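Local coordinates for protein PadR family transcriptional regulator (Streptococcus pneumoniae, PDB 5ZQH) that acts as a PadR-family transcriptional regulator, probably binding operator DNA as a dimer through winged helix-turn-helix domains, at the interface of chains A and B. Numbering follows the deposited sequence. Chains: chain A/B, PadR family transcriptional regulator.

The interface of chains A and B. Residues chain A 8, 12, 15-16, 34, 36, 87; chain B 97, 100.
B:Ile100 inserts its side chain into an apolar pocket of chain A lined by A:Cys12, A:Met16, A:Ala34 and A:Phe36. It buries far more surface than any other residue of the patch, 88 Å². CG1 of B:Ile100 lies beside the backbone N and opposite the carbonyl carbon (chi1 -66°), which sends the ethyl arm into the pocket and leaves CG2 on the side of A:Asp15. CD1 of B:Ile100 lies 3.5 Å from SG of A:Cys12. CD1 of B:Ile100 also meets the ring of A:Phe36 at its edge, in the ring plane, 3.9 Å from CE2. CG1 of B:Ile100 packs 3.6 Å from CB of A:Ala34. The extended A:Met16 crosses at about a right angle, its methyl CE 3.8 Å from CG1 of B:Ile100.

B:Val97, one helical turn earlier, splits its methyls between different partners. CG1 of B:Val97 abuts the six-membered ring of A:Trp87, 3.3 Å from CZ3. CG2 of B:Val97 lies 3.6 Å from CG1 of A:Val8 and also touches the sulfur of A:Cys12.

Within chain A, indole NE1 of A:Trp87 donates a nearly straight hydrogen bond (168° at H) to carboxylate OD1 of A:Asp15, 2.8 Å away. The acceptor lies in the indole plane, but the donor comes from above the carboxylate plane. This bond should help to fix the rotation of the indole that B:Val97 packs against. OD2 of A:Asp15 lies 3.7 Å from CG2 of B:Ile100.

The patch is part of the two-fold dimer interface, which repeats it with the chains exchanged. The end of C-terminal helix 77-101, the usual dimerisation element of PadR proteins, reaches over to N-terminal helix 3-19 and the winged-helix part of the partner.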
ATOM      1  N   VAL A   8      -2.582   2.260  -3.043  1.00  5.51           N
ATOM      2  CA  VAL A   8      -2.425   3.661  -3.453  1.00  5.59           C
ATOM      3  C   VAL A   8      -3.441   4.063  -4.537  1.00  5.64           C
ATOM      4  O   VAL A   8      -4.178   5.048  -4.333  1.00  5.68           O
ATOM      5  CB  VAL A   8      -0.959   4.029  -3.818  1.00  5.58           C
ATOM      6  CG1 VAL A   8      -0.874   5.394  -4.491  1.00  5.58           C
ATOM      7  CG2 VAL A   8      -0.086   4.017  -2.571  1.00  5.58           C
ATOM      8  N   CYS A  12      -6.363   6.840  -4.375  1.00  5.87           N
ATOM      9  CA  CYS A  12      -6.282   7.909  -5.392  1.00  5.89           C
ATOM     10  C   CYS A  12      -7.515   7.987  -6.300  1.00  5.91           C
ATOM     11  O   CYS A  12      -8.045   9.077  -6.510  1.00  5.92           O
ATOM     12  CB  CYS A  12      -4.987   7.812  -6.215  1.00  5.87           C
ATOM     13  SG  CYS A  12      -3.486   8.195  -5.274  1.00  5.84           S
ATOM     14  N   ASP A  15     -10.398   9.255  -4.149  1.00  6.25           N
ATOM     15  CA  ASP A  15     -10.224  10.699  -3.925  1.00  6.31           C
ATOM     16  C   ASP A  15     -10.630  11.536  -5.140  1.00  6.37           C
ATOM     17  O   ASP A  15     -11.344  12.530  -4.991  1.00  6.39           O
ATOM     18  CB  ASP A  15      -8.785  11.018  -3.498  1.00  6.28           C
ATOM     19  CG  ASP A  15      -8.624  12.438  -2.955  1.00  6.27           C
ATOM     20  OD1 ASP A  15      -9.236  12.765  -1.913  1.00  6.25           O
ATOM     21  OD2 ASP A  15      -7.869  13.222  -3.567  1.00  6.25           O
ATOM     22  N   MET A  16     -10.184  11.116  -6.327  1.00  6.45           N
ATOM     23  CA  MET A  16     -10.510  11.779  -7.596  1.00  6.55           C
ATOM     24  C   MET A  16     -12.011  11.841  -7.877  1.00  6.61           C
ATOM     25  O   MET A  16     -12.509  12.871  -8.332  1.00  6.62           O
ATOM     26  CB  MET A  16      -9.781  11.115  -8.764  1.00  6.54           C
ATOM     27  CG  MET A  16      -8.308  11.462  -8.845  1.00  6.54           C
ATOM     28  SD  MET A  16      -7.477  10.504 -10.121  1.00  6.56           S
ATOM     29  CE  MET A  16      -5.807  11.135  -9.958  1.00  6.56           C
ATOM     30  N   ALA A  34      -1.396  12.624 -13.229  1.00 11.92           N
ATOM     31  CA  ALA A  34      -0.917  12.652 -11.844  1.00 12.04           C
ATOM     32  C   ALA A  34       0.426  11.933 -11.688  1.00 12.17           C
ATOM     33  O   ALA A  34       1.108  12.093 -10.667  1.00 12.13           O
ATOM     34  CB  ALA A  34      -1.959  12.053 -10.911  1.00 12.01           C
ATOM     35  N   PHE A  36       0.801   8.410 -13.151  1.00 12.79           N
ATOM     36  CA  PHE A  36       0.580   7.020 -13.533  1.00 13.09           C
ATOM     37  C   PHE A  36       0.675   6.853 -15.063  1.00 13.39           C
ATOM     38  O   PHE A  36      -0.300   6.515 -15.743  1.00 13.41           O
ATOM     39  CB  PHE A  36      -0.755   6.510 -12.955  1.00 13.06           C
ATOM     40  CG  PHE A  36      -0.833   6.565 -11.446  1.00 13.07           C
ATOM     41  CD1 PHE A  36      -0.365   5.501 -10.668  1.00 13.08           C
ATOM     42  CD2 PHE A  36      -1.376   7.679 -10.793  1.00 13.03           C
ATOM     43  CE1 PHE A  36      -0.434   5.550  -9.276  1.00 13.05           C
ATOM     44  CE2 PHE A  36      -1.446   7.733  -9.407  1.00 12.96           C
ATOM     45  CZ  PHE A  36      -0.978   6.667  -8.648  1.00 13.03           C
ATOM     46  N   TRP A  87      -6.714   8.810   3.671  1.00  7.79           N
ATOM     47  CA  TRP A  87      -5.858   9.961   3.977  1.00  7.79           C
ATOM     48  C   TRP A  87      -5.270   9.941   5.380  1.00  7.82           C
ATOM     49  O   TRP A  87      -4.139  10.383   5.578  1.00  7.83           O
ATOM     50  CB  TRP A  87      -6.557  11.295   3.696  1.00  7.71           C
ATOM     51  CG  TRP A  87      -6.703  11.589   2.225  1.00  7.67           C
ATOM     52  CD1 TRP A  87      -7.863  11.853   1.556  1.00  7.63           C
ATOM     53  CD2 TRP A  87      -5.655  11.632   1.242  1.00  7.63           C
ATOM     54  NE1 TRP A  87      -7.608  12.070   0.224  1.00  7.60           N
ATOM     55  CE2 TRP A  87      -6.263  11.940  -0.000  1.00  7.61           C
ATOM     56  CE3 TRP A  87      -4.263  11.451   1.290  1.00  7.61           C
ATOM     57  CZ2 TRP A  87      -5.529  12.065  -1.190  1.00  7.59           C
ATOM     58  CZ3 TRP A  87      -3.530  11.579   0.106  1.00  7.61           C
ATOM     59  CH2 TRP A  87      -4.168  11.885  -1.117  1.00  7.59           C
TER
ATOM     60  N   VAL B  97       0.933  10.913  -4.837  1.00  8.47           N
ATOM     61  CA  VAL B  97      -0.141  11.118  -3.858  1.00  8.50           C
ATOM     62  C   VAL B  97      -0.197  12.581  -3.405  1.00  8.53           C
ATOM     63  O   VAL B  97      -1.289  13.159  -3.325  1.00  8.52           O
ATOM     64  CB  VAL B  97      -0.034  10.117  -2.667  1.00  8.49           C
ATOM     65  CG1 VAL B  97      -0.884  10.535  -1.476  1.00  8.47           C
ATOM     66  CG2 VAL B  97      -0.452   8.724  -3.107  1.00  8.49           C
ATOM     67  N   ILE B 100      -1.867  14.666  -6.127  1.00  8.71           N
ATOM     68  CA  ILE B 100      -3.323  14.441  -6.168  1.00  8.74           C
ATOM     69  C   ILE B 100      -4.030  15.155  -5.005  1.00  8.77           C
ATOM     70  O   ILE B 100      -5.059  15.816  -5.205  1.00  8.72           O
ATOM     71  CB  ILE B 100      -3.652  12.923  -6.200  1.00  8.70           C
ATOM     72  CG1 ILE B 100      -3.163  12.314  -7.520  1.00  8.70           C
ATOM     73  CG2 ILE B 100      -5.148  12.663  -6.020  1.00  8.71           C
ATOM     74  CD1 ILE B 100      -2.861  10.830  -7.481  1.00  8.69           C
TER